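Local coordinates for protein putative alpha-galactosidase/melibiase (Bacteroides fragilis, PDB 4OGZ) that probably hydrolyses terminal, non-reducing alpha-D-galactose residues from alpha-galactosides, as a putative alpha-galactosidase (melibiase) of glycoside hydrolase family 27, at residues P13-P18 and G82-E87; Y71-K76 and L88-G93; I279-N284 and M320-I325; K378-I383 and D444-S449; D399-W404 and V425-N430. All coordinates share one frame; numbering follows the deposited sequence.

Contact 1. Residues P13-P18 and G82-E87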
# COMPACT_ATOMS: atom_id res chain seq x y z
N PRO A 13 22.41 11.39 -1.69
CA PRO A 13 20.96 11.34 -1.56
C PRO A 13 20.32 10.68 -2.75
O PRO A 13 20.87 10.68 -3.84
CB PRO A 13 20.56 12.83 -1.50
CG PRO A 13 21.77 13.52 -0.97
CD PRO A 13 22.89 12.79 -1.65
N CYS A 14 19.15 10.11 -2.56
CA CYS A 14 18.37 9.66 -3.70
C CYS A 14 16.90 9.80 -3.32
O CYS A 14 16.41 9.13 -2.39
CB CYS A 14 18.76 8.25 -4.09
SG CYS A 14 17.76 7.57 -5.41
N ILE A 15 16.21 10.69 -4.04
CA ILE A 15 14.82 11.01 -3.83
C ILE A 15 13.96 9.93 -4.46
O ILE A 15 13.94 9.76 -5.66
CB ILE A 15 14.47 12.43 -4.41
CG1 ILE A 15 15.18 13.51 -3.61
CG2 ILE A 15 12.96 12.64 -4.39
CD1 ILE A 15 15.05 14.90 -4.15
N ASN A 16 13.27 9.18 -3.63
CA ASN A 16 12.57 8.00 -4.06
C ASN A 16 11.10 8.24 -4.37
O ASN A 16 10.52 9.24 -3.93
CB ASN A 16 12.72 6.91 -2.98
CG ASN A 16 14.17 6.54 -2.76
OD1 ASN A 16 14.92 6.42 -3.73
ND2 ASN A 16 14.59 6.39 -1.50
N PRO A 17 10.50 7.35 -5.16
CA PRO A 17 9.09 7.42 -5.47
C PRO A 17 8.26 7.35 -4.18
O PRO A 17 8.74 6.82 -3.18
CB PRO A 17 8.84 6.14 -6.27
CG PRO A 17 10.14 5.70 -6.80
CD PRO A 17 11.21 6.33 -5.95
N PRO A 18 7.03 7.84 -4.22
CA PRO A 18 6.30 8.31 -5.40
C PRO A 18 6.71 9.71 -5.88
O PRO A 18 7.01 10.60 -5.04
CB PRO A 18 4.85 8.35 -4.92
CG PRO A 18 4.95 8.56 -3.43
CD PRO A 18 6.21 7.89 -2.98
N GLY A 82 26.92 14.44 -1.69
CA GLY A 82 26.41 14.96 -2.94
C GLY A 82 24.95 15.36 -2.89
O GLY A 82 24.40 15.64 -1.81
N THR A 83 24.33 15.35 -4.06
CA THR A 83 22.97 15.82 -4.25
C THR A 83 22.16 14.98 -5.27
O THR A 83 22.71 14.27 -6.10
CB THR A 83 22.95 17.28 -4.77
OG1 THR A 83 23.21 17.27 -6.17
CG2 THR A 83 24.02 18.14 -4.08
N ASP A 84 20.83 15.03 -5.14
CA ASP A 84 19.92 14.42 -6.10
C ASP A 84 18.82 15.41 -6.37
O ASP A 84 18.38 16.12 -5.47
CB ASP A 84 19.30 13.12 -5.57
CG ASP A 84 18.51 12.37 -6.63
OD1 ASP A 84 18.92 12.46 -7.81
OD2 ASP A 84 17.48 11.72 -6.30
N THR A 85 18.37 15.43 -7.61
CA THR A 85 17.37 16.40 -8.06
C THR A 85 16.31 15.61 -8.74
O THR A 85 16.62 14.72 -9.51
CB THR A 85 17.98 17.44 -9.01
OG1 THR A 85 18.96 18.19 -8.31
CG2 THR A 85 16.90 18.42 -9.58
N GLN A 86 15.05 15.91 -8.45
CA GLN A 86 13.97 15.08 -8.90
C GLN A 86 12.67 15.85 -8.94
O GLN A 86 12.50 16.77 -8.16
CB GLN A 86 13.84 13.89 -7.95
CG GLN A 86 12.81 12.88 -8.37
CD GLN A 86 13.09 12.34 -9.76
OE1 GLN A 86 12.58 12.86 -10.76
NE2 GLN A 86 13.94 11.31 -9.82
N GLU A 87 11.76 15.45 -9.82
CA GLU A 87 10.47 16.13 -9.94
C GLU A 87 9.42 15.50 -9.00
O GLU A 87 9.42 14.30 -8.79
CB GLU A 87 9.98 16.06 -11.39
CG GLU A 87 8.55 16.55 -11.62
CD GLU A 87 8.07 16.36 -13.06
OE1 GLU A 87 8.89 16.16 -13.98
OE2 GLU A 87 6.84 16.39 -13.26
O HOH W 1 15.60 10.59 -7.85
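Asp84 reaches from strand 82-92 to the backbone of Ile15 and makes the direct hydrogen bond of the contact. Its CG stands anti to the backbone N (chi1 -171°), on the side of segment 13-18. There OD2 takes the N-H of Ile15 at 2.8 Å on its anti lone pair, the one turned away from OD1, and the bond is nearly straight at 168°. The same oxygen lies 3.4 Å from Cys14 CA, while Asp84 CB rests against the carbonyl oxygen of Pro13. A water gives OD2 a second partner: it donates to Asp84 OD2 at 2.7 Å and to Ile15 O, and accepts from Gln86 NE2. Gln86 bends at chi2 (57°), a fold of its chain that keeps the amide close to its own strand, where OE1 accepts from the N-H of Glu87. Its CB and CG meet Ile15 CG2, with CB at 3.9 Å, as the two side chains slide past each other in opposite directions. Ile15 CD1 reaches on to the carbonyl oxygen of Asp84. At the other end the Pro13 ring sets CD 3.2 Å from Gly82 O. Ile15 also packs on Ile33 of strand 28-36, whose sheet strand 14-15 borders, so the contact joins the two sheets of the putative Ig domain. One carboxylate oxygen thus serves as acceptor for both the amide of Ile15 and the water, and these two donors would be expected to favour the charged form of Asp84.

Contact 2. Residues Y71-K76 and L88-G93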
# COMPACT_ATOMS: atom_id res chain seq x y z
N TYR A 71 0.80 20.57 -10.63
CA TYR A 71 1.95 21.36 -10.27
C TYR A 71 3.23 20.53 -10.23
O TYR A 71 3.30 19.50 -9.58
CB TYR A 71 1.73 21.95 -8.91
CG TYR A 71 0.44 22.67 -8.76
CD1 TYR A 71 0.33 24.02 -9.11
CD2 TYR A 71 -0.67 22.05 -8.22
CE1 TYR A 71 -0.86 24.71 -8.94
CE2 TYR A 71 -1.85 22.74 -8.03
CZ TYR A 71 -1.95 24.07 -8.40
OH TYR A 71 -3.14 24.75 -8.22
N LYS A 72 4.26 21.01 -10.93
CA LYS A 72 5.51 20.29 -11.07
C LYS A 72 6.56 21.04 -10.24
O LYS A 72 6.95 22.18 -10.55
CB LYS A 72 5.87 20.15 -12.57
CG LYS A 72 4.88 19.31 -13.37
CD LYS A 72 5.02 19.46 -14.90
CE LYS A 72 3.65 19.53 -15.60
NZ LYS A 72 3.67 19.07 -17.02
N VAL A 73 7.00 20.38 -9.19
CA VAL A 73 7.89 20.92 -8.21
C VAL A 73 9.25 20.26 -8.40
O VAL A 73 9.31 19.03 -8.54
CB VAL A 73 7.36 20.61 -6.78
CG1 VAL A 73 8.32 21.13 -5.71
CG2 VAL A 73 5.94 21.15 -6.61
N MSE A 74 10.33 21.02 -8.29
CA MSE A 74 11.67 20.43 -8.41
C MSE A 74 12.22 20.33 -7.02
O MSE A 74 12.31 21.32 -6.33
CB MSE A 74 12.61 21.23 -9.32
CG MSE A 74 12.10 21.15 -10.77
SE MSE A 74 12.24 19.35 -11.63
CE MSE A 74 13.84 18.68 -10.74
N LEU A 75 12.55 19.10 -6.62
CA LEU A 75 13.13 18.82 -5.31
C LEU A 75 14.61 18.53 -5.43
O LEU A 75 15.09 17.93 -6.40
CB LEU A 75 12.44 17.62 -4.66
CG LEU A 75 10.91 17.62 -4.55
CD1 LEU A 75 10.42 16.30 -3.98
CD2 LEU A 75 10.42 18.78 -3.71
N LYS A 76 15.35 19.01 -4.45
CA LYS A 76 16.74 18.70 -4.34
C LYS A 76 17.01 18.24 -2.91
O LYS A 76 16.50 18.83 -1.97
CB LYS A 76 17.57 19.93 -4.71
CG LYS A 76 19.04 19.63 -4.97
CD LYS A 76 19.74 20.70 -5.79
CE LYS A 76 21.04 20.13 -6.36
NZ LYS A 76 21.91 21.14 -7.01
N LEU A 88 8.58 16.34 -8.41
CA LEU A 88 7.37 15.90 -7.74
C LEU A 88 6.19 16.55 -8.44
O LEU A 88 6.05 17.79 -8.48
CB LEU A 88 7.37 16.25 -6.25
CG LEU A 88 6.13 15.80 -5.48
CD1 LEU A 88 6.06 14.29 -5.37
CD2 LEU A 88 6.09 16.44 -4.11
N LEU A 89 5.36 15.71 -9.01
CA LEU A 89 4.11 16.11 -9.58
C LEU A 89 3.00 16.07 -8.53
O LEU A 89 2.72 15.03 -7.95
CB LEU A 89 3.84 15.18 -10.74
CG LEU A 89 2.87 15.79 -11.76
CD1 LEU A 89 3.05 15.14 -13.13
CD2 LEU A 89 1.46 15.62 -11.25
N ILE A 90 2.39 17.22 -8.27
CA ILE A 90 1.29 17.37 -7.32
C ILE A 90 0.01 17.64 -8.08
O ILE A 90 -0.15 18.73 -8.70
CB ILE A 90 1.57 18.50 -6.35
CG1 ILE A 90 2.92 18.26 -5.66
CG2 ILE A 90 0.40 18.62 -5.36
CD1 ILE A 90 3.27 19.24 -4.54
N ASN A 91 -0.87 16.65 -8.08
CA ASN A 91 -2.14 16.78 -8.70
C ASN A 91 -3.22 17.08 -7.66
O ASN A 91 -3.59 16.22 -6.83
CB ASN A 91 -2.49 15.54 -9.50
CG ASN A 91 -3.86 15.64 -10.10
OD1 ASN A 91 -4.86 15.40 -9.44
ND2 ASN A 91 -3.92 16.09 -11.34
N ILE A 92 -3.71 18.32 -7.70
CA ILE A 92 -4.72 18.77 -6.78
C ILE A 92 -5.96 18.65 -7.58
O ILE A 92 -6.16 19.40 -8.55
CB ILE A 92 -4.49 20.23 -6.30
CG1 ILE A 92 -3.18 20.34 -5.53
CG2 ILE A 92 -5.66 20.71 -5.42
CD1 ILE A 92 -3.09 19.40 -4.31
N GLY A 93 -6.79 17.68 -7.22
CA GLY A 93 -7.86 17.24 -8.09
C GLY A 93 -8.87 16.33 -7.45
O GLY A 93 -9.02 16.28 -6.23
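Tyr71 and Ile90 face each other as an antiparallel hydrogen-bonded pair, Tyr71 N giving to Ile90 O and Ile90 N to Tyr71 O at 2.8 Å, the latter bond almost straight (178°). Val73 and Leu88 repeat the pattern, with Lys72 and Leu89 as the non-hydrogen-bonded pair between them. The side chain of Tyr71 leaves the strand with CB 4.3 Å from Ile90 CB and 3.7 Å from Ile90 O. CG stands beside the backbone N, anti to the carbonyl carbon (chi1 -52°), and is still within 4.0 Å of that oxygen. CD2 comes nearer, 3.4 Å from Ile90 O, which lies at the ring edge close to its plane. Farther out, CE2 touches Ile92 CG1 at 3.7 Å, again edge-on, and OH ends in a hydrogen bond to the carbonyl oxygen of Glu67. On this same face Val73 CG2 meets Ile90 CD1 at 3.9 Å, and Leu75 CD1 lies 3.8 Å from Leu88 CB, both pairs being apolar. Lys72 and Leu89 occupy the other face and touch only loosely. The two segments belong to the hairpin of strands 69-79 and 82-92 in the putative Ig domain. Strand 20-23 runs parallel to 82-92 on the edge away from 69-79, strand 42-46 flanks 69-79 on its other edge, and Phe29, Phe31 and Ile33 of strand 28-36, in the other sheet, pack on Ile90, Leu88 and Leu75.

Contact 3. Residues I279-N284 and M320-I325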
# COMPACT_ATOMS: atom_id res chain seq x y z
N ILE A 279 -6.41 -12.69 3.80
CA ILE A 279 -5.17 -13.36 3.50
C ILE A 279 -4.70 -14.12 4.73
O ILE A 279 -4.91 -13.71 5.88
CB ILE A 279 -4.09 -12.38 3.00
CG1 ILE A 279 -2.90 -13.12 2.38
CG2 ILE A 279 -3.61 -11.46 4.13
CD1 ILE A 279 -1.86 -12.21 1.74
N GLY A 280 -4.10 -15.26 4.47
CA GLY A 280 -3.42 -16.01 5.51
C GLY A 280 -1.92 -16.01 5.29
O GLY A 280 -1.42 -15.72 4.19
N ASP A 281 -1.20 -16.33 6.35
CA ASP A 281 0.24 -16.50 6.28
C ASP A 281 0.48 -17.95 5.80
O ASP A 281 0.91 -18.82 6.56
CB ASP A 281 0.86 -16.15 7.63
CG ASP A 281 2.37 -16.29 7.64
OD1 ASP A 281 3.00 -16.38 6.56
OD2 ASP A 281 2.92 -16.36 8.77
N LEU A 282 0.17 -18.18 4.51
CA LEU A 282 0.34 -19.49 3.86
C LEU A 282 0.37 -19.31 2.35
O LEU A 282 -0.17 -18.33 1.84
CB LEU A 282 -0.76 -20.48 4.29
CG LEU A 282 -2.14 -20.41 3.63
CD1 LEU A 282 -2.84 -21.76 3.72
CD2 LEU A 282 -2.99 -19.30 4.23
N TRP A 283 1.03 -20.23 1.65
CA TRP A 283 1.24 -20.15 0.19
C TRP A 283 -0.02 -20.43 -0.64
O TRP A 283 -0.29 -19.77 -1.65
CB TRP A 283 2.32 -21.18 -0.22
CG TRP A 283 2.86 -21.13 -1.66
CD1 TRP A 283 2.94 -22.18 -2.55
CD2 TRP A 283 3.44 -20.00 -2.34
NE1 TRP A 283 3.53 -21.77 -3.73
CE2 TRP A 283 3.86 -20.44 -3.62
CE3 TRP A 283 3.67 -18.66 -1.98
CZ2 TRP A 283 4.46 -19.59 -4.55
CZ3 TRP A 283 4.26 -17.81 -2.91
CH2 TRP A 283 4.67 -18.29 -4.17
N ASN A 284 -0.78 -21.43 -0.21
CA ASN A 284 -1.86 -21.97 -1.01
C ASN A 284 -2.82 -22.83 -0.19
O ASN A 284 -2.40 -23.85 0.35
CB ASN A 284 -1.22 -22.80 -2.13
CG ASN A 284 -2.23 -23.44 -3.03
OD1 ASN A 284 -3.35 -22.96 -3.18
ND2 ASN A 284 -1.84 -24.54 -3.65
N MSE A 320 -3.48 -7.33 2.93
CA MSE A 320 -2.26 -6.94 3.62
C MSE A 320 -1.14 -7.94 3.42
O MSE A 320 -1.36 -9.14 3.30
CB MSE A 320 -2.65 -6.70 5.09
CG MSE A 320 -3.63 -5.49 5.26
SE MSE A 320 -4.71 -5.59 6.93
CE MSE A 320 -5.74 -7.24 6.74
N LEU A 321 0.10 -7.43 3.37
CA LEU A 321 1.29 -8.27 3.28
C LEU A 321 1.48 -9.12 4.52
O LEU A 321 1.17 -8.69 5.63
CB LEU A 321 2.54 -7.44 3.09
CG LEU A 321 2.57 -6.59 1.83
CD1 LEU A 321 3.72 -5.60 1.89
CD2 LEU A 321 2.69 -7.50 0.62
N VAL A 322 1.95 -10.35 4.30
CA VAL A 322 2.24 -11.29 5.38
C VAL A 322 3.73 -11.61 5.47
O VAL A 322 4.17 -12.43 6.29
CB VAL A 322 1.39 -12.60 5.25
CG1 VAL A 322 -0.08 -12.29 5.48
CG2 VAL A 322 1.63 -13.30 3.91
N VAL A 323 4.52 -10.89 4.67
CA VAL A 323 5.98 -10.88 4.73
C VAL A 323 6.42 -10.69 6.17
O VAL A 323 5.99 -9.73 6.82
CB VAL A 323 6.57 -9.72 3.87
CG1 VAL A 323 8.09 -9.66 3.97
CG2 VAL A 323 6.16 -9.84 2.42
N GLY A 324 7.22 -11.61 6.68
CA GLY A 324 7.87 -11.42 7.97
C GLY A 324 7.10 -11.92 9.18
O GLY A 324 7.52 -11.72 10.31
N ILE A 325 5.97 -12.57 8.96
CA ILE A 325 5.16 -13.01 10.09
C ILE A 325 5.67 -14.38 10.58
O ILE A 325 5.70 -14.60 11.78
CB ILE A 325 3.67 -13.02 9.73
CG1 ILE A 325 3.23 -11.58 9.49
CG2 ILE A 325 2.84 -13.70 10.80
CD1 ILE A 325 1.77 -11.44 9.13
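Ile279 and Val322 meet tip to tip, CG2 of the isoleucine 3.9 Å from CG1 of the valine, and form the close-packed part of this contact between two loops. With CG1 anti to the backbone N (chi1 -167°), Ile279 has its CG2 branch between N and the carbonyl carbon; that methyl also lies 3.3 Å from the carbonyl oxygen of Met320, and CD1 lies 3.5 Å from the same atom. The oxygen is therefore covered by two methyl groups, and it is buried here without a polar partner in the model. Val322 spreads both methyls toward the carbonyl oxygen of Gly280, each at 3.9 Å. At Asp281 a carboxylate meets an isoleucine, and only OD2 comes close. The two side chains slide past each other in opposite directions, OD2 coming 3.3 Å from Ile325 CG2; the fit is looser at OD1, which stays 4.1 Å from Val322 O. What holds this acid lies beyond the two segments: OD1 is hydrogen-bonded to Tyr344 OH and OD2 to Gly327 N. The backbone turns sharply on both sides, with Asp281 at the centre of an inverse gamma turn and Val322 to Ile325 forming a type II beta turn closed by Ile325 N to Val322 O. Even this part is not a solvent edge, since all the touching residues are buried. The loops follow strands 272-274 and 315-317, adjacent in the parallel sheet of the TIM barrel; Asn108 of helix 107-110 touches Ile279, Val322 and Ile325, while Ile299 of helix 296-303 packs on Ile279.

Contact 4. Residues K378-I383 and D444-S449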
# COMPACT_ATOMS: atom_id res chain seq x y z
N LYS A 378 14.07 -1.46 -3.10
CA LYS A 378 13.73 -0.18 -3.73
C LYS A 378 13.23 -0.33 -5.16
O LYS A 378 12.44 0.51 -5.65
CB LYS A 378 15.00 0.67 -3.69
CG LYS A 378 15.06 1.92 -4.53
CD LYS A 378 16.51 2.41 -4.55
CE LYS A 378 16.62 3.90 -4.85
NZ LYS A 378 17.52 4.61 -3.89
N ASP A 379 13.73 -1.37 -5.85
CA ASP A 379 13.45 -1.55 -7.26
C ASP A 379 12.08 -2.16 -7.47
O ASP A 379 11.32 -1.70 -8.32
CB ASP A 379 14.51 -2.44 -7.93
CG ASP A 379 15.90 -1.80 -7.95
OD1 ASP A 379 15.99 -0.56 -8.02
OD2 ASP A 379 16.91 -2.56 -7.89
N LEU A 380 11.72 -3.12 -6.63
CA LEU A 380 10.35 -3.65 -6.64
C LEU A 380 9.32 -2.59 -6.27
O LEU A 380 8.27 -2.48 -6.94
CB LEU A 380 10.18 -4.84 -5.71
CG LEU A 380 10.86 -6.10 -6.19
CD1 LEU A 380 10.89 -7.13 -5.04
CD2 LEU A 380 10.18 -6.65 -7.43
N ILE A 381 9.64 -1.79 -5.27
CA ILE A 381 8.79 -0.72 -4.84
C ILE A 381 8.62 0.29 -5.98
O ILE A 381 7.51 0.78 -6.21
CB ILE A 381 9.37 -0.04 -3.59
CG1 ILE A 381 9.17 -0.96 -2.38
CG2 ILE A 381 8.72 1.34 -3.33
CD1 ILE A 381 9.96 -0.54 -1.17
N ALA A 382 9.71 0.59 -6.67
CA ALA A 382 9.70 1.48 -7.81
C ALA A 382 8.75 0.98 -8.91
O ALA A 382 8.04 1.74 -9.52
CB ALA A 382 11.09 1.64 -8.37
N ILE A 383 8.71 -0.34 -9.10
CA ILE A 383 7.76 -0.95 -10.01
C ILE A 383 6.33 -0.66 -9.52
O ILE A 383 5.50 -0.12 -10.26
CB ILE A 383 8.01 -2.48 -10.13
CG1 ILE A 383 9.30 -2.69 -10.88
CG2 ILE A 383 6.88 -3.16 -10.88
CD1 ILE A 383 9.79 -4.12 -10.91
N ASP A 444 18.03 -7.52 -13.51
CA ASP A 444 17.49 -8.45 -12.49
C ASP A 444 17.26 -7.65 -11.21
O ASP A 444 18.19 -7.22 -10.56
CB ASP A 444 18.42 -9.62 -12.30
CG ASP A 444 17.88 -10.66 -11.33
OD1 ASP A 444 17.20 -10.29 -10.34
OD2 ASP A 444 18.14 -11.84 -11.58
N VAL A 445 15.99 -7.46 -10.89
CA VAL A 445 15.53 -6.63 -9.79
C VAL A 445 15.73 -7.26 -8.40
O VAL A 445 15.80 -6.56 -7.40
CB VAL A 445 14.03 -6.30 -10.02
CG1 VAL A 445 13.31 -5.86 -8.75
CG2 VAL A 445 13.91 -5.26 -11.11
N ILE A 446 15.80 -8.58 -8.34
CA ILE A 446 16.00 -9.27 -7.07
C ILE A 446 17.49 -9.32 -6.76
O ILE A 446 17.88 -9.21 -5.61
CB ILE A 446 15.43 -10.70 -7.09
CG1 ILE A 446 13.92 -10.68 -7.44
CG2 ILE A 446 15.67 -11.41 -5.77
CD1 ILE A 446 13.04 -10.09 -6.35
N GLU A 447 18.31 -9.52 -7.79
CA GLU A 447 19.76 -9.48 -7.61
C GLU A 447 20.33 -8.08 -7.62
O GLU A 447 21.46 -7.89 -7.21
CB GLU A 447 20.48 -10.26 -8.71
CG GLU A 447 20.89 -11.65 -8.31
CD GLU A 447 19.70 -12.50 -8.02
OE1 GLU A 447 18.76 -12.51 -8.85
OE2 GLU A 447 19.68 -13.16 -6.96
N GLY A 448 19.58 -7.11 -8.12
CA GLY A 448 20.14 -5.79 -8.42
C GLY A 448 21.33 -5.83 -9.38
O GLY A 448 22.39 -5.30 -9.06
N SER A 449 21.18 -6.42 -10.55
CA SER A 449 22.26 -6.44 -11.55
C SER A 449 21.78 -6.73 -12.95
O SER A 449 20.72 -7.30 -13.14
CB SER A 449 23.26 -7.52 -11.18
OG SER A 449 22.57 -8.74 -11.05
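Asp444 OD1 is gripped by two backbone amides ahead of it in the chain, in the segment whose next residues, Val445 and Ile446, pack on helix 378-384. Glu447 N gives the shorter and straighter bond, 2.9 Å at 172°, from above the carboxylate plane. Ile446 N lies 3.0 Å from OD1, nearly in line with the C-O bond, but its N-H is more bent away at 132°. Together they make an Asx turn and an Asx motif at the bend from which Val445 points to the helix. Val445 CG1, anti to the backbone N (chi1 160°), fits beside Leu380 and Asp379: it lies 3.5 Å from Leu380 CD2, tighter than usual carbon contact, and 3.7 Å from Asp379 CB. The other methyl, CG2, approaches Ile383 CD1 at 4.3 Å. Ile446 CD1 extends the apolar patch by touching Leu380 CD1 at 3.9 Å. The carboxylate of Asp379 turns to Tyr443 OH, which hydrogen-bonds its OD2, and Asn377 ND2 holds Val445 O, adding polar ties beside the methyl packing. Val469 of strand 467-472 packs on Leu380 and Ile383 as well. Gly448 and Ser449 both face Asp444 in a G1 beta bulge, closing the turn between strands 442-444 and 449-450. This bulged beta hairpin of the C-terminal beta sandwich thus docks on a helix of the putative catalytic TIM-barrel domain.

Contact 5. Residues D399-W404 and V425-N430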
# COMPACT_ATOMS: atom_id res chain seq x y z
N ASP A 399 0.91 -24.51 -16.55
CA ASP A 399 0.53 -25.45 -15.48
C ASP A 399 1.36 -25.26 -14.19
O ASP A 399 0.83 -25.38 -13.10
CB ASP A 399 0.62 -26.90 -15.97
CG ASP A 399 -0.73 -27.44 -16.41
OD1 ASP A 399 -1.72 -26.65 -16.45
OD2 ASP A 399 -0.80 -28.65 -16.68
N HIS A 400 2.63 -24.89 -14.33
CA HIS A 400 3.54 -24.78 -13.20
C HIS A 400 4.08 -23.39 -12.92
O HIS A 400 4.74 -23.17 -11.91
CB HIS A 400 4.72 -25.70 -13.44
CG HIS A 400 4.33 -27.14 -13.55
ND1 HIS A 400 5.05 -28.05 -14.29
CD2 HIS A 400 3.27 -27.81 -13.04
CE1 HIS A 400 4.45 -29.22 -14.23
NE2 HIS A 400 3.36 -29.10 -13.48
N TYR A 401 3.83 -22.44 -13.82
CA TYR A 401 4.42 -21.14 -13.66
C TYR A 401 3.55 -20.13 -14.31
O TYR A 401 2.70 -20.46 -15.12
CB TYR A 401 5.83 -21.10 -14.31
CG TYR A 401 5.83 -21.23 -15.82
CD1 TYR A 401 5.57 -20.14 -16.62
CD2 TYR A 401 6.05 -22.46 -16.44
CE1 TYR A 401 5.52 -20.24 -17.98
CE2 TYR A 401 6.01 -22.58 -17.83
CZ TYR A 401 5.74 -21.46 -18.59
OH TYR A 401 5.70 -21.52 -19.97
N ASP A 402 3.83 -18.89 -13.97
CA ASP A 402 3.22 -17.73 -14.56
C ASP A 402 4.28 -16.85 -15.17
O ASP A 402 5.42 -16.81 -14.73
CB ASP A 402 2.58 -16.85 -13.51
CG ASP A 402 1.40 -17.46 -12.82
OD1 ASP A 402 0.83 -18.46 -13.27
OD2 ASP A 402 1.02 -16.87 -11.78
N VAL A 403 3.86 -16.08 -16.16
CA VAL A 403 4.62 -14.96 -16.60
C VAL A 403 3.70 -13.75 -16.52
O VAL A 403 2.62 -13.76 -17.09
CB VAL A 403 5.15 -15.17 -18.02
CG1 VAL A 403 5.87 -13.92 -18.49
CG2 VAL A 403 6.08 -16.38 -18.07
N TRP A 404 4.11 -12.73 -15.75
CA TRP A 404 3.35 -11.51 -15.55
C TRP A 404 4.09 -10.35 -16.19
O TRP A 404 5.32 -10.35 -16.20
CB TRP A 404 3.15 -11.20 -14.08
CG TRP A 404 2.28 -12.16 -13.28
CD1 TRP A 404 2.61 -13.41 -12.87
CD2 TRP A 404 0.98 -11.88 -12.72
NE1 TRP A 404 1.58 -13.95 -12.12
CE2 TRP A 404 0.56 -13.04 -12.03
CE3 TRP A 404 0.11 -10.79 -12.79
CZ2 TRP A 404 -0.68 -13.11 -11.35
CZ3 TRP A 404 -1.11 -10.86 -12.14
CH2 TRP A 404 -1.49 -12.02 -11.41
N VAL A 425 11.47 -25.32 -11.78
CA VAL A 425 10.81 -25.12 -13.07
C VAL A 425 11.67 -24.29 -14.04
O VAL A 425 12.32 -23.36 -13.62
CB VAL A 425 9.47 -24.36 -12.84
CG1 VAL A 425 8.95 -23.69 -14.10
CG2 VAL A 425 8.41 -25.29 -12.27
N ASP A 426 11.63 -24.63 -15.32
CA ASP A 426 12.23 -23.84 -16.39
C ASP A 426 11.16 -22.99 -17.11
O ASP A 426 10.07 -23.47 -17.43
CB ASP A 426 12.92 -24.75 -17.40
CG ASP A 426 14.15 -25.45 -16.82
OD1 ASP A 426 14.67 -25.03 -15.76
OD2 ASP A 426 14.61 -26.44 -17.43
N VAL A 427 11.47 -21.73 -17.37
CA VAL A 427 10.56 -20.85 -18.09
C VAL A 427 11.32 -20.18 -19.22
O VAL A 427 12.26 -19.44 -18.97
CB VAL A 427 9.98 -19.75 -17.18
CG1 VAL A 427 9.03 -18.85 -17.98
CG2 VAL A 427 9.27 -20.35 -15.98
N GLU A 428 10.95 -20.46 -20.47
CA GLU A 428 11.70 -19.87 -21.57
C GLU A 428 11.21 -18.45 -21.76
O GLU A 428 10.01 -18.18 -21.71
CB GLU A 428 11.56 -20.64 -22.87
CG GLU A 428 12.81 -20.45 -23.72
CD GLU A 428 12.59 -20.66 -25.19
OE1 GLU A 428 12.29 -21.80 -25.59
OE2 GLU A 428 12.76 -19.68 -25.95
N LEU A 429 12.16 -17.54 -21.92
CA LEU A 429 11.86 -16.14 -22.12
C LEU A 429 12.48 -15.74 -23.43
O LEU A 429 13.66 -15.99 -23.65
CB LEU A 429 12.42 -15.33 -20.98
CG LEU A 429 11.77 -14.04 -20.55
CD1 LEU A 429 10.26 -14.24 -20.43
CD2 LEU A 429 12.37 -13.58 -19.23
N ASN A 430 11.67 -15.18 -24.32
CA ASN A 430 12.13 -14.79 -25.64
C ASN A 430 11.25 -13.64 -26.07
O ASN A 430 10.34 -13.26 -25.33
CB ASN A 430 12.12 -15.97 -26.63
CG ASN A 430 10.73 -16.58 -26.83
OD1 ASN A 430 9.77 -15.92 -27.21
ND2 ASN A 430 10.64 -17.87 -26.62
O HOH W 2 7.61 -19.90 -21.56
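Val427 and Tyr401 join the two sheets of the C-terminal beta sandwich, face to face rather than as hydrogen-bonded neighbours: the axes of strands 401-404 and 425-429 approach to 8.7 Å and run 31° apart. The main aromatic contact is CH-pi. Val427 CG2 stands over one ring face of Tyr401, 3.8 Å from the centroid and offset toward the rim, so that CG is the nearest ring atom at 3.6 Å. Chi1 of 67° puts Tyr401 CG between its own backbone N and carbonyl carbon, the crowded position, where it faces Val427 CG2. Further apolar contacts involve Val425 and Val403. Val425 CG1 meets Tyr401 CD2 obliquely at 3.9 Å, the two side chains crossing at about a right angle, and Val425 CG2 touches His400 CB. Val427 CG1 lies 3.8 Å from Val403 CG2, their side chains sliding past each other in opposite directions. Outside the pair, Leu462 of strand 458-462 packs on Val427, and Ile396 of strand 393-397 on Val403. Within segment 399-404, Trp404 NE1 bonds Asp402 OD2; Asp402 OD1 is in a salt bridge with Arg420. Between the two segments the polar link is a water at the hydroxyl end of the tyrosine, which lies 3.0 Å from Tyr401 OH and donates to the carbonyl oxygen of Glu428 at 3.0 Å.

Contacts 1 and 2 share strand 82-92 of the putative Ig domain and touch through Gln86 O and Leu75 N, probably hydrogen-bonded; contact 2 is ordinary sheet pairing, mostly buried, whereas contact 1 is partly buried and bridges two sheets by a carboxylate and a water. Contact 3, wholly buried, joins loops of the TIM barrel by apolar packing and a carboxylate bonded elsewhere. Contact 4, also buried, links a barrel helix to the C-terminal sandwich mainly through apolar side chains, and Lys378 lies against Cys14 and Asn16 of contact 1, so this helix meets both accessory domains. Contact 5, nested in sequence within contact 4, is a partly exposed sandwich interface, about 8 Å from contact 3 between nearest atoms.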